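Side-chain contacts in clavulanic acid biosynthesis oligopeptide binding protein 2 (Streptomyces clavuligerus, PDB 2WOL), which probably binds oligopeptides or related solutes as an extracellular solute-binding protein of the clavulanic acid biosynthetic pathway of this organism: residues L79-D84 against F183-A188; P89-D94 against T100-R105; D119-V124 against R162-P167; R126-D131 against L143-E148; P137-P142 against A455-E460. All blocks are in the same frame, centred on the assembly; numbering follows the deposited sequence.

Overall arrangement
Interactions 1 to 4 lie in one region of the chain, between residues 79 and 188. Interactions 2, 3 and 4 are nested inside the loop that interaction 1 closes, and interaction 4 is nested inside interaction 3. Interactions 2 and 3 reach the two outer strands, 91-93 and 164-166, of one four-stranded antiparallel sheet; their centres are about 13 Å apart. Helix 117-127 serves interactions 3 and 4, and helix 140-144 serves interactions 4 and 5. Asp184 of interaction 1 bonds to Tyr101 and Gly90 of interaction 2. Interaction 5, centred about 12 Å from interaction 1, ties this region to segment 455-460, far along the sequence, where a glycerol may mark a pocket.

Interaction 1: residues L79-D84 against F183-A188; sequences LVPAPD and FDHLMA
The His185 ring carries the Pro81 ring on one face and polar atoms at its edge. His185 CG lies anti to the carbonyl carbon (chi1 -70°), which places the imidazole against the proline. Pro81 CG sits almost on the ring normal, 3.6 Å from the centroid, which makes a CH-pi contact. Pro81 CD lies over the same face, 3.4 Å from His185 CE1. At the edge, Leu79 O is 3.3 Å from His185 CE1. A water in the ring plane takes a weak bond from His185 NE2 and donates to Leu79 O. His185 ND1 bonds to Tyr70 OH, so both ring nitrogens have a partner. Asp184 CB touches Pro81 CB, 3.9 Å away. A second water donates to both Pro81 O and Asp184 OD2, at 2.9 and 2.7 Å. Asp184 OD1 is hydrogen-bonded to Tyr101 OH and Gly90 N. This is proline-on-histidine CH-pi packing with water bridges beside it. It fastens the short helix 183-186 to the segment leading into strand 82-83.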
# COMPACT_ATOMS: atom_id res chain seq x y z
N LEU A 79 -13.29 -1.63 -2.17
CA LEU A 79 -12.14 -2.36 -2.68
C LEU A 79 -12.22 -2.64 -4.18
O LEU A 79 -11.26 -3.12 -4.78
CB LEU A 79 -11.96 -3.68 -1.93
CG LEU A 79 -11.86 -3.59 -0.41
CD1 LEU A 79 -12.05 -4.96 0.22
CD2 LEU A 79 -10.53 -2.99 -0.01
N VAL A 80 -13.37 -2.35 -4.78
CA VAL A 80 -13.61 -2.68 -6.19
C VAL A 80 -13.60 -1.40 -7.03
O VAL A 80 -14.47 -0.55 -6.86
CB VAL A 80 -14.94 -3.47 -6.37
CG1 VAL A 80 -15.14 -3.86 -7.83
CG2 VAL A 80 -14.96 -4.71 -5.48
N PRO A 81 -12.60 -1.25 -7.92
CA PRO A 81 -12.53 -0.02 -8.73
C PRO A 81 -13.84 0.23 -9.49
O PRO A 81 -14.44 -0.70 -10.03
CB PRO A 81 -11.37 -0.30 -9.70
CG PRO A 81 -10.52 -1.31 -8.98
CD PRO A 81 -11.49 -2.17 -8.22
N ALA A 82 -14.26 1.49 -9.49
CA ALA A 82 -15.51 1.93 -10.12
C ALA A 82 -15.19 2.90 -11.26
O ALA A 82 -14.13 3.53 -11.27
CB ALA A 82 -16.41 2.60 -9.08
N PRO A 83 -16.10 3.03 -12.25
CA PRO A 83 -15.85 3.97 -13.35
C PRO A 83 -15.67 5.39 -12.85
O PRO A 83 -16.44 5.86 -12.01
CB PRO A 83 -17.13 3.88 -14.19
CG PRO A 83 -17.75 2.59 -13.84
CD PRO A 83 -17.39 2.33 -12.41
N ASP A 84 -14.63 6.06 -13.34
CA ASP A 84 -14.36 7.45 -13.00
C ASP A 84 -14.38 8.27 -14.29
O ASP A 84 -15.42 8.81 -14.67
CB ASP A 84 -13.04 7.56 -12.23
CG ASP A 84 -12.70 8.99 -11.82
OD1 ASP A 84 -13.54 9.91 -11.99
OD2 ASP A 84 -11.58 9.20 -11.32
N PHE A 183 -6.52 -5.53 -13.82
CA PHE A 183 -6.14 -4.33 -14.58
C PHE A 183 -6.89 -3.05 -14.18
O PHE A 183 -6.31 -1.96 -14.20
CB PHE A 183 -6.21 -4.57 -16.09
CG PHE A 183 -5.38 -3.60 -16.89
CD1 PHE A 183 -3.99 -3.72 -16.93
CD2 PHE A 183 -5.99 -2.57 -17.59
CE1 PHE A 183 -3.22 -2.82 -17.65
CE2 PHE A 183 -5.23 -1.67 -18.34
CZ PHE A 183 -3.85 -1.80 -18.37
N ASP A 184 -8.17 -3.16 -13.80
CA ASP A 184 -8.92 -1.99 -13.34
C ASP A 184 -8.21 -1.31 -12.16
O ASP A 184 -8.30 -0.09 -11.99
CB ASP A 184 -10.34 -2.37 -12.90
CG ASP A 184 -11.35 -2.38 -14.05
OD1 ASP A 184 -11.06 -1.88 -15.16
OD2 ASP A 184 -12.47 -2.87 -13.81
N HIS A 185 -7.53 -2.11 -11.34
CA HIS A 185 -6.78 -1.58 -10.20
C HIS A 185 -5.60 -0.73 -10.65
O HIS A 185 -5.35 0.33 -10.08
CB HIS A 185 -6.28 -2.72 -9.30
CG HIS A 185 -7.37 -3.39 -8.54
ND1 HIS A 185 -7.78 -2.97 -7.29
CD2 HIS A 185 -8.16 -4.45 -8.86
CE1 HIS A 185 -8.76 -3.75 -6.87
NE2 HIS A 185 -9.01 -4.65 -7.80
N LEU A 186 -4.91 -1.19 -11.69
CA LEU A 186 -3.80 -0.43 -12.25
C LEU A 186 -4.28 0.88 -12.85
O LEU A 186 -3.59 1.90 -12.78
CB LEU A 186 -3.02 -1.25 -13.28
CG LEU A 186 -2.43 -2.59 -12.82
CD1 LEU A 186 -1.53 -3.16 -13.90
CD2 LEU A 186 -1.67 -2.49 -11.48
N MET A 187 -5.49 0.87 -13.40
CA MET A 187 -6.08 2.06 -13.99
C MET A 187 -6.63 3.03 -12.95
O MET A 187 -7.08 4.12 -13.29
CB MET A 187 -7.15 1.69 -15.02
CG MET A 187 -6.61 1.01 -16.28
SD MET A 187 -5.39 2.00 -17.17
CE MET A 187 -3.83 1.38 -16.55
N ALA A 188 -6.60 2.62 -11.68
CA ALA A 188 -7.06 3.44 -10.57
C ALA A 188 -5.90 4.14 -9.85
O ALA A 188 -6.11 4.90 -8.91
CB ALA A 188 -7.86 2.60 -9.57
O HOH W 1 -11.11 -5.78 -5.64
O HOH W 2 -13.31 -3.13 -11.26

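Interaction 2: residues P89-D94 against T100-R105; sequences PGEVSD and TYRLRR
Glu91 and Thr100 pair across a beta hairpin formed by strands 91-93 and 98-102. They are an antiparallel hydrogen-bonded pair. Two backbone bonds join them: Glu91 N to Thr100 O, 2.8 Å and nearly straight, and Thr100 N to Glu91 O, 3.0 Å. The ionic part is a salt bridge between Glu91 and Arg102. The guanidinium grips the carboxylate side-on. Arg102 NE meets Glu91 OE2 at 2.7 Å, and Arg102 NH2 meets Glu91 OE1 at 2.9 Å. Both oxygens are met on their syn sides, yet the two planes are turned 43° apart. The extended arms of both residues let the groups meet across the strands, and Thr100 CG2 lies over one guanidinium face, toward its rim. Gly90 CA rests over a face of Tyr101, 3.3 Å from Tyr101 CE2, while Tyr101 OH bonds to Asp184. A water adds to the polar contacts: it donates to Glu91 O at 2.6 Å and also bonds to Ser93 OG and Thr100 OG1.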
# COMPACT_ATOMS: atom_id res chain seq x y z
N PRO A 89 -16.72 -0.05 -16.31
CA PRO A 89 -15.50 -0.79 -15.97
C PRO A 89 -14.80 -1.33 -17.22
O PRO A 89 -15.43 -1.47 -18.28
CB PRO A 89 -16.02 -1.95 -15.11
CG PRO A 89 -17.37 -1.53 -14.65
CD PRO A 89 -17.92 -0.68 -15.75
N GLY A 90 -13.52 -1.63 -17.09
CA GLY A 90 -12.74 -2.19 -18.20
C GLY A 90 -13.45 -3.35 -18.87
O GLY A 90 -13.91 -4.27 -18.19
N GLU A 91 -13.54 -3.29 -20.19
CA GLU A 91 -14.15 -4.35 -20.98
C GLU A 91 -13.07 -5.37 -21.30
O GLU A 91 -12.09 -5.06 -21.98
CB GLU A 91 -14.76 -3.80 -22.27
CG GLU A 91 -15.87 -2.76 -22.06
CD GLU A 91 -16.32 -2.09 -23.35
OE1 GLU A 91 -15.89 -2.52 -24.44
OE2 GLU A 91 -17.12 -1.13 -23.26
N VAL A 92 -13.24 -6.58 -20.78
CA VAL A 92 -12.22 -7.61 -20.89
C VAL A 92 -12.48 -8.52 -22.09
O VAL A 92 -13.60 -9.01 -22.27
CB VAL A 92 -12.11 -8.45 -19.59
CG1 VAL A 92 -10.89 -9.36 -19.63
CG2 VAL A 92 -12.03 -7.54 -18.38
N SER A 93 -11.45 -8.72 -22.90
CA SER A 93 -11.50 -9.67 -24.01
C SER A 93 -10.16 -10.41 -24.12
O SER A 93 -9.23 -10.12 -23.37
CB SER A 93 -11.85 -8.97 -25.32
OG SER A 93 -10.94 -7.93 -25.62
N ASP A 94 -10.09 -11.37 -25.04
CA ASP A 94 -8.88 -12.17 -25.28
C ASP A 94 -8.37 -12.90 -24.03
O ASP A 94 -7.16 -12.97 -23.79
CB ASP A 94 -7.78 -11.31 -25.92
CG ASP A 94 -8.16 -10.79 -27.29
OD1 ASP A 94 -8.86 -11.51 -28.04
OD2 ASP A 94 -7.77 -9.65 -27.63
N THR A 100 -10.48 -2.68 -22.66
CA THR A 100 -10.99 -1.52 -23.38
C THR A 100 -11.78 -0.60 -22.45
O THR A 100 -12.59 -1.07 -21.64
CB THR A 100 -11.89 -1.99 -24.56
OG1 THR A 100 -11.13 -2.85 -25.42
CG2 THR A 100 -12.43 -0.81 -25.36
N TYR A 101 -11.52 0.70 -22.56
CA TYR A 101 -12.22 1.73 -21.79
C TYR A 101 -12.77 2.79 -22.72
O TYR A 101 -12.17 3.10 -23.76
CB TYR A 101 -11.29 2.39 -20.76
CG TYR A 101 -10.73 1.44 -19.73
CD1 TYR A 101 -9.58 0.70 -20.00
CD2 TYR A 101 -11.34 1.29 -18.48
CE1 TYR A 101 -9.06 -0.18 -19.06
CE2 TYR A 101 -10.82 0.41 -17.53
CZ TYR A 101 -9.68 -0.32 -17.83
OH TYR A 101 -9.14 -1.20 -16.92
N ARG A 102 -13.90 3.36 -22.33
CA ARG A 102 -14.57 4.41 -23.09
C ARG A 102 -14.69 5.65 -22.22
O ARG A 102 -15.32 5.61 -21.16
CB ARG A 102 -15.93 3.92 -23.59
CG ARG A 102 -15.82 2.58 -24.30
CD ARG A 102 -17.11 2.03 -24.88
NE ARG A 102 -16.87 0.66 -25.33
CZ ARG A 102 -16.28 0.34 -26.49
NH1 ARG A 102 -15.89 1.29 -27.33
NH2 ARG A 102 -16.08 -0.93 -26.80
N LEU A 103 -14.06 6.73 -22.66
CA LEU A 103 -13.95 7.94 -21.85
C LEU A 103 -15.19 8.83 -21.95
O LEU A 103 -15.81 8.94 -23.01
CB LEU A 103 -12.72 8.75 -22.27
CG LEU A 103 -11.34 8.31 -21.76
CD1 LEU A 103 -10.83 7.08 -22.51
CD2 LEU A 103 -10.37 9.47 -21.91
N ARG A 104 -15.53 9.46 -20.83
CA ARG A 104 -16.55 10.51 -20.81
C ARG A 104 -16.13 11.66 -21.72
O ARG A 104 -14.94 11.98 -21.81
CB ARG A 104 -16.78 11.02 -19.39
CG ARG A 104 -17.42 10.01 -18.45
CD ARG A 104 -17.34 10.52 -17.02
NE ARG A 104 -18.16 9.72 -16.11
CZ ARG A 104 -19.45 9.94 -15.86
NH1 ARG A 104 -20.08 10.94 -16.45
NH2 ARG A 104 -20.10 9.16 -15.01
N ARG A 105 -17.10 12.26 -22.40
CA ARG A 105 -16.83 13.30 -23.39
C ARG A 105 -16.83 14.69 -22.75
O ARG A 105 -17.49 14.91 -21.73
CB ARG A 105 -17.89 13.27 -24.51
CG ARG A 105 -18.46 11.90 -24.83
CD ARG A 105 -17.83 11.27 -26.06
NE ARG A 105 -18.56 10.08 -26.49
CZ ARG A 105 -18.30 9.37 -27.59
NH1 ARG A 105 -17.31 9.73 -28.40
NH2 ARG A 105 -19.03 8.30 -27.87
O HOH W 3 -11.66 -5.45 -24.56

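Interaction 3: residues D119-V124 against R162-P167; sequences DVRHAV and RSVLTP
Arg121 and Val164 mark the nearest backbone approach, with CA atoms 6.6 Å apart. Helix 119-124 and strand 164-166 run nearly antiparallel, with axes at 162° and a closest approach of 9.1 Å. Strand 164-166 is an outer strand of the four-stranded sheet, and the helix packs on the face of the sheet that carries Val164. Arg121 carries the contact. Its CG lies anti to the backbone N (chi1 176°), which sends the chain out toward the strand. The methylenes lie alongside Val164, the two side chains pointing opposite ways, with Arg121 CD 3.6 Å from Val164 CG1. A bend at chi3 then turns the guanidinium toward Val164 O and Thr166. Arg121 NH1 donates to Val164 O at 3.0 Å. The acceptor lies in the guanidinium plane, but the donor is tilted 30° from the carbonyl plane. Thr166 OG1 stands over one guanidinium face, 3.2 Å from Arg121 NH2, at an angle too poor for a hydrogen bond. That hydroxyl bonds instead to Asp118 OD1, which also forms a long, weak ion pair with Arg121 NH2. One side chain therefore does two jobs: its methylenes pack on a buried valine, and its charged end binds a strand carbonyl. Asp118 would probably offset part of the charge.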
# COMPACT_ATOMS: atom_id res chain seq x y z
N ASP A 119 -4.16 11.27 -23.80
CA ASP A 119 -3.54 11.73 -22.55
C ASP A 119 -3.37 10.58 -21.56
O ASP A 119 -2.44 10.59 -20.74
CB ASP A 119 -4.38 12.83 -21.90
CG ASP A 119 -4.65 14.00 -22.83
OD1 ASP A 119 -3.96 14.15 -23.87
OD2 ASP A 119 -5.56 14.80 -22.51
N VAL A 120 -4.29 9.62 -21.62
CA VAL A 120 -4.20 8.43 -20.77
C VAL A 120 -3.08 7.54 -21.28
O VAL A 120 -2.27 7.04 -20.50
CB VAL A 120 -5.54 7.65 -20.69
CG1 VAL A 120 -5.39 6.41 -19.81
CG2 VAL A 120 -6.64 8.55 -20.15
N ARG A 121 -3.02 7.35 -22.60
CA ARG A 121 -1.90 6.62 -23.18
C ARG A 121 -0.58 7.30 -22.83
O ARG A 121 0.39 6.63 -22.47
CB ARG A 121 -2.03 6.49 -24.69
CG ARG A 121 -0.82 5.81 -25.32
CD ARG A 121 -1.12 5.33 -26.71
NE ARG A 121 -1.24 6.45 -27.64
CZ ARG A 121 -1.61 6.31 -28.91
NH1 ARG A 121 -1.89 5.11 -29.39
NH2 ARG A 121 -1.69 7.38 -29.69
N HIS A 122 -0.55 8.63 -22.94
CA HIS A 122 0.67 9.36 -22.64
C HIS A 122 1.13 9.14 -21.20
O HIS A 122 2.32 8.93 -20.95
CB HIS A 122 0.55 10.86 -22.94
CG HIS A 122 1.84 11.60 -22.74
ND1 HIS A 122 2.91 11.45 -23.59
CD2 HIS A 122 2.23 12.45 -21.77
CE1 HIS A 122 3.92 12.19 -23.15
NE2 HIS A 122 3.53 12.81 -22.05
N ALA A 123 0.18 9.18 -20.26
CA ALA A 123 0.48 8.92 -18.85
C ALA A 123 1.11 7.54 -18.65
O ALA A 123 2.12 7.40 -17.95
CB ALA A 123 -0.79 9.04 -18.02
N VAL A 124 0.52 6.52 -19.28
CA VAL A 124 1.04 5.16 -19.20
C VAL A 124 2.42 5.07 -19.85
O VAL A 124 3.33 4.42 -19.32
CB VAL A 124 0.03 4.15 -19.81
CG1 VAL A 124 0.64 2.76 -19.89
CG2 VAL A 124 -1.26 4.13 -18.99
N ARG A 162 2.98 0.35 -28.76
CA ARG A 162 2.21 -0.43 -29.73
C ARG A 162 1.13 -1.30 -29.11
O ARG A 162 0.22 -1.77 -29.80
CB ARG A 162 3.15 -1.28 -30.59
CG ARG A 162 3.93 -0.44 -31.56
CD ARG A 162 4.22 -1.21 -32.79
NE ARG A 162 4.92 -0.38 -33.76
CZ ARG A 162 5.65 -0.87 -34.75
NH1 ARG A 162 5.79 -2.19 -34.88
NH2 ARG A 162 6.25 -0.05 -35.60
N SER A 163 1.23 -1.49 -27.80
CA SER A 163 0.27 -2.26 -27.04
C SER A 163 -0.88 -1.39 -26.53
O SER A 163 -1.79 -1.89 -25.88
CB SER A 163 0.97 -2.91 -25.85
OG SER A 163 1.71 -1.95 -25.13
N VAL A 164 -0.83 -0.09 -26.82
CA VAL A 164 -1.89 0.82 -26.39
C VAL A 164 -2.49 1.53 -27.61
O VAL A 164 -1.80 2.31 -28.28
CB VAL A 164 -1.44 1.87 -25.34
CG1 VAL A 164 -2.64 2.63 -24.82
CG2 VAL A 164 -0.71 1.21 -24.17
N LEU A 165 -3.75 1.25 -27.89
CA LEU A 165 -4.44 1.85 -29.03
C LEU A 165 -5.42 2.93 -28.60
O LEU A 165 -6.05 2.83 -27.55
CB LEU A 165 -5.18 0.79 -29.84
CG LEU A 165 -4.44 -0.46 -30.30
CD1 LEU A 165 -5.42 -1.37 -31.01
CD2 LEU A 165 -3.27 -0.12 -31.21
N THR A 166 -5.53 3.97 -29.42
CA THR A 166 -6.52 5.02 -29.21
C THR A 166 -7.31 5.25 -30.51
O THR A 166 -7.07 6.24 -31.21
CB THR A 166 -5.88 6.34 -28.72
OG1 THR A 166 -4.82 6.73 -29.61
CG2 THR A 166 -5.30 6.17 -27.31
N PRO A 167 -8.26 4.34 -30.83
CA PRO A 167 -8.99 4.43 -32.10
C PRO A 167 -9.75 5.75 -32.29
O PRO A 167 -9.94 6.17 -33.43
CB PRO A 167 -9.96 3.24 -32.05
CG PRO A 167 -10.00 2.81 -30.63
CD PRO A 167 -8.68 3.17 -30.03

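Interaction 4: residues R126-D131 against L143-E148; sequences RVFAQD and LLDDPE
Phe128 reaches Leu144 and Asp145 with the far end of its ring. Its CB, in segment 126-131, points toward the other segment. CG lies beside the backbone N (chi1 -76°), and the ring then extends to the end of helix 140-144. Phe128 CE2 is 3.7 Å from Asp145 CB and equally far from Asp145 CG. Phe128 CZ, at the tip, is 3.9 Å from Leu144 CB. Both CB atoms lie at the ring edge, near its plane. The Asp145 carboxylate stands at 76° to the ring, with OD1 3.8 Å from Phe128 CE2. The Tyr151 ring meets Phe128 edge-to-face. The contact joins segment 126-131, which continues from helix 117-127, to the end of helix 140-144. Carbon contacts with the ring edge make up most of it. A carboxylate oxygen beside the partly positive C-H edge is probably mildly favourable, and Asp145 OD1 takes its hydrogen bond from Tyr151 N.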
# COMPACT_ATOMS: atom_id res chain seq x y z
N ARG A 126 4.62 7.49 -20.09
CA ARG A 126 5.54 8.19 -19.19
C ARG A 126 6.21 7.26 -18.18
O ARG A 126 7.38 7.43 -17.85
CB ARG A 126 4.82 9.31 -18.43
CG ARG A 126 4.45 10.50 -19.27
CD ARG A 126 3.67 11.51 -18.46
NE ARG A 126 4.53 12.50 -17.81
CZ ARG A 126 4.67 12.67 -16.50
NH1 ARG A 126 4.01 11.90 -15.63
NH2 ARG A 126 5.48 13.60 -16.04
N VAL A 127 5.45 6.30 -17.67
CA VAL A 127 5.96 5.33 -16.70
C VAL A 127 7.22 4.62 -17.22
O VAL A 127 8.12 4.27 -16.44
CB VAL A 127 4.86 4.31 -16.29
CG1 VAL A 127 5.42 3.21 -15.38
CG2 VAL A 127 3.69 5.03 -15.62
N PHE A 128 7.28 4.42 -18.53
CA PHE A 128 8.42 3.74 -19.16
C PHE A 128 9.71 4.56 -19.13
O PHE A 128 10.80 3.99 -19.27
CB PHE A 128 8.08 3.38 -20.61
CG PHE A 128 7.16 2.20 -20.75
CD1 PHE A 128 5.82 2.31 -20.42
CD2 PHE A 128 7.64 0.98 -21.22
CE1 PHE A 128 4.96 1.23 -20.56
CE2 PHE A 128 6.79 -0.11 -21.36
CZ PHE A 128 5.45 0.01 -21.03
N ALA A 129 9.60 5.87 -18.96
CA ALA A 129 10.77 6.75 -18.92
C ALA A 129 11.35 6.80 -17.51
O ALA A 129 11.35 7.85 -16.87
CB ALA A 129 10.41 8.14 -19.43
N GLN A 130 11.87 5.66 -17.05
CA GLN A 130 12.39 5.55 -15.69
C GLN A 130 13.68 6.34 -15.44
O GLN A 130 14.05 6.60 -14.29
CB GLN A 130 12.56 4.07 -15.30
CG GLN A 130 11.24 3.38 -14.99
CD GLN A 130 10.55 3.97 -13.76
OE1 GLN A 130 11.09 3.94 -12.66
NE2 GLN A 130 9.36 4.52 -13.96
N ASP A 131 14.34 6.74 -16.53
CA ASP A 131 15.50 7.62 -16.45
C ASP A 131 15.13 9.07 -16.13
O ASP A 131 15.96 9.83 -15.60
CB ASP A 131 16.32 7.56 -17.75
CG ASP A 131 15.49 7.88 -19.00
OD1 ASP A 131 14.28 7.61 -19.02
OD2 ASP A 131 16.08 8.40 -19.97
N LEU A 143 3.62 -5.56 -18.43
CA LEU A 143 2.33 -5.87 -19.03
C LEU A 143 2.15 -5.28 -20.43
O LEU A 143 1.33 -5.77 -21.21
CB LEU A 143 1.18 -5.41 -18.12
CG LEU A 143 0.97 -6.21 -16.83
CD1 LEU A 143 -0.05 -5.51 -15.96
CD2 LEU A 143 0.53 -7.65 -17.13
N LEU A 144 2.92 -4.24 -20.75
CA LEU A 144 2.74 -3.53 -22.02
C LEU A 144 3.97 -3.51 -22.94
O LEU A 144 3.85 -3.18 -24.12
CB LEU A 144 2.23 -2.11 -21.77
CG LEU A 144 0.83 -1.98 -21.17
CD1 LEU A 144 0.57 -0.56 -20.71
CD2 LEU A 144 -0.26 -2.43 -22.16
N ASP A 145 5.13 -3.85 -22.40
CA ASP A 145 6.37 -3.80 -23.17
C ASP A 145 6.57 -5.05 -24.04
O ASP A 145 6.34 -6.18 -23.59
CB ASP A 145 7.58 -3.64 -22.24
CG ASP A 145 8.74 -2.91 -22.89
OD1 ASP A 145 8.54 -2.25 -23.93
OD2 ASP A 145 9.86 -2.98 -22.34
N ASP A 146 6.99 -4.82 -25.28
CA ASP A 146 7.40 -5.90 -26.17
C ASP A 146 8.90 -6.14 -25.98
O ASP A 146 9.71 -5.29 -26.35
CB ASP A 146 7.09 -5.52 -27.62
CG ASP A 146 7.40 -6.64 -28.60
OD1 ASP A 146 8.00 -7.66 -28.21
OD2 ASP A 146 7.06 -6.48 -29.79
N PRO A 147 9.28 -7.29 -25.40
CA PRO A 147 10.70 -7.61 -25.18
C PRO A 147 11.51 -7.64 -26.48
O PRO A 147 12.72 -7.40 -26.44
CB PRO A 147 10.65 -9.01 -24.56
CG PRO A 147 9.30 -9.07 -23.92
CD PRO A 147 8.41 -8.36 -24.88
N GLU A 148 10.85 -7.93 -27.60
CA GLU A 148 11.50 -7.99 -28.91
C GLU A 148 11.62 -6.60 -29.55
O GLU A 148 12.34 -6.42 -30.53
CB GLU A 148 10.72 -8.92 -29.86
CG GLU A 148 10.70 -10.39 -29.44
CD GLU A 148 9.84 -11.26 -30.35
OE1 GLU A 148 9.15 -10.71 -31.25
OE2 GLU A 148 9.84 -12.50 -30.17

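Interaction 5: residues P137-P142 against A455-E460; sequences PTYLIP and ADFPTE
Tyr139, Asp456 and Phe457 make up the contact. It ties the segment leading into helix 140-144 to the one between strand 448-453 and helix 460-468, more than 300 residues on. Tyr139 contributes most: its ring is met on a face by one partner and at its edge by the other. Phe457 comes edge-on to the Tyr139 face in a T-shaped pair. The centroids are 5.2 Å apart and the planes stand at 81°. Phe457 CE2 does the touching, over the middle of the tyrosine ring and 3.9 Å from Tyr139 CZ. Phe457 CG sits between the backbone N and the carbonyl carbon (chi1 46°), and this brings the ring edge to Tyr139. Asp456 meets the phenol end. Tyr139 OH donates to Asp456 OD2 at 2.6 Å, on the anti side of the oxygen and 31° out of the carboxylate plane. A water donates to Tyr139 OH and accepts from Asp456 N, closing a second path between the same residues. Asp456 OD2 also bonds to Tyr52 OH, while OD1 and the backbone O are hydrogen-bonded to a glycerol, probably from the crystallisation liquor, which may mark a pocket. Two hydroxyls thus share one carboxylate oxygen and would probably stabilise its negative charge. The T-shaped pair adds an apolar hold.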
# COMPACT_ATOMS: atom_id res chain seq x y z
N PRO A 137 5.01 3.46 -9.18
CA PRO A 137 4.84 2.05 -9.54
C PRO A 137 5.11 1.77 -11.02
O PRO A 137 4.91 2.64 -11.87
CB PRO A 137 3.37 1.77 -9.21
CG PRO A 137 2.97 2.85 -8.26
CD PRO A 137 3.76 4.05 -8.68
N THR A 138 5.58 0.56 -11.31
CA THR A 138 5.97 0.18 -12.67
C THR A 138 5.33 -1.13 -13.12
O THR A 138 5.81 -1.79 -14.06
CB THR A 138 7.50 0.08 -12.82
OG1 THR A 138 8.01 -0.85 -11.86
CG2 THR A 138 8.16 1.45 -12.61
N TYR A 139 4.24 -1.52 -12.46
CA TYR A 139 3.47 -2.71 -12.86
C TYR A 139 3.10 -2.73 -14.34
O TYR A 139 3.03 -3.79 -14.96
CB TYR A 139 2.19 -2.81 -12.03
CG TYR A 139 2.46 -3.04 -10.56
CD1 TYR A 139 2.46 -1.98 -9.66
CD2 TYR A 139 2.72 -4.32 -10.08
CE1 TYR A 139 2.71 -2.18 -8.31
CE2 TYR A 139 2.97 -4.54 -8.73
CZ TYR A 139 2.96 -3.47 -7.85
OH TYR A 139 3.22 -3.69 -6.52
N LEU A 140 2.86 -1.55 -14.91
CA LEU A 140 2.43 -1.45 -16.31
C LEU A 140 3.50 -1.86 -17.32
O LEU A 140 3.17 -2.29 -18.43
CB LEU A 140 1.92 -0.04 -16.60
CG LEU A 140 0.58 0.30 -15.94
CD1 LEU A 140 0.36 1.80 -15.91
CD2 LEU A 140 -0.57 -0.42 -16.62
N ILE A 141 4.77 -1.72 -16.95
CA ILE A 141 5.87 -1.95 -17.89
C ILE A 141 5.92 -3.39 -18.44
O ILE A 141 5.82 -3.57 -19.65
CB ILE A 141 7.25 -1.46 -17.33
CG1 ILE A 141 7.22 0.07 -17.14
CG2 ILE A 141 8.39 -1.88 -18.26
CD1 ILE A 141 8.51 0.66 -16.56
N PRO A 142 6.04 -4.41 -17.57
CA PRO A 142 6.04 -5.77 -18.14
C PRO A 142 4.73 -6.16 -18.84
O PRO A 142 4.75 -7.01 -19.74
CB PRO A 142 6.28 -6.68 -16.92
CG PRO A 142 5.96 -5.84 -15.74
CD PRO A 142 6.23 -4.43 -16.10
N ALA A 455 0.11 -4.02 0.25
CA ALA A 455 -0.11 -4.14 -1.19
C ALA A 455 -0.27 -2.77 -1.84
O ALA A 455 -0.78 -1.84 -1.23
CB ALA A 455 -1.33 -4.98 -1.45
N ASP A 456 0.17 -2.67 -3.09
CA ASP A 456 -0.01 -1.44 -3.87
C ASP A 456 -1.41 -1.33 -4.47
O ASP A 456 -1.81 -0.27 -4.96
CB ASP A 456 1.05 -1.34 -4.96
CG ASP A 456 2.45 -1.14 -4.40
OD1 ASP A 456 2.57 -0.61 -3.27
OD2 ASP A 456 3.43 -1.50 -5.08
N PHE A 457 -2.15 -2.44 -4.43
CA PHE A 457 -3.58 -2.48 -4.76
C PHE A 457 -4.24 -3.65 -4.02
O PHE A 457 -3.60 -4.68 -3.80
CB PHE A 457 -3.85 -2.50 -6.29
CG PHE A 457 -2.98 -3.47 -7.06
CD1 PHE A 457 -3.48 -4.72 -7.43
CD2 PHE A 457 -1.70 -3.11 -7.47
CE1 PHE A 457 -2.69 -5.61 -8.16
CE2 PHE A 457 -0.90 -3.99 -8.19
CZ PHE A 457 -1.40 -5.25 -8.53
N PRO A 458 -5.50 -3.48 -3.58
CA PRO A 458 -6.12 -4.43 -2.64
C PRO A 458 -6.64 -5.73 -3.27
O PRO A 458 -7.84 -6.00 -3.24
CB PRO A 458 -7.26 -3.62 -2.02
CG PRO A 458 -7.66 -2.68 -3.10
CD PRO A 458 -6.41 -2.35 -3.87
N THR A 459 -5.72 -6.52 -3.82
CA THR A 459 -6.05 -7.84 -4.35
C THR A 459 -5.00 -8.83 -3.88
O THR A 459 -3.93 -8.45 -3.40
CB THR A 459 -6.06 -7.87 -5.90
OG1 THR A 459 -4.74 -7.62 -6.40
CG2 THR A 459 -7.03 -6.86 -6.48
N GLU A 460 -5.32 -10.12 -4.05
CA GLU A 460 -4.38 -11.18 -3.70
C GLU A 460 -3.08 -11.08 -4.50
O GLU A 460 -1.99 -11.29 -3.95
CB GLU A 460 -5.02 -12.55 -3.88
CG GLU A 460 -6.07 -12.90 -2.84
CD GLU A 460 -7.46 -12.43 -3.22
OE1 GLU A 460 -7.60 -11.54 -4.09
OE2 GLU A 460 -8.44 -12.94 -2.63
O HOH W 4 1.44 -4.64 -4.71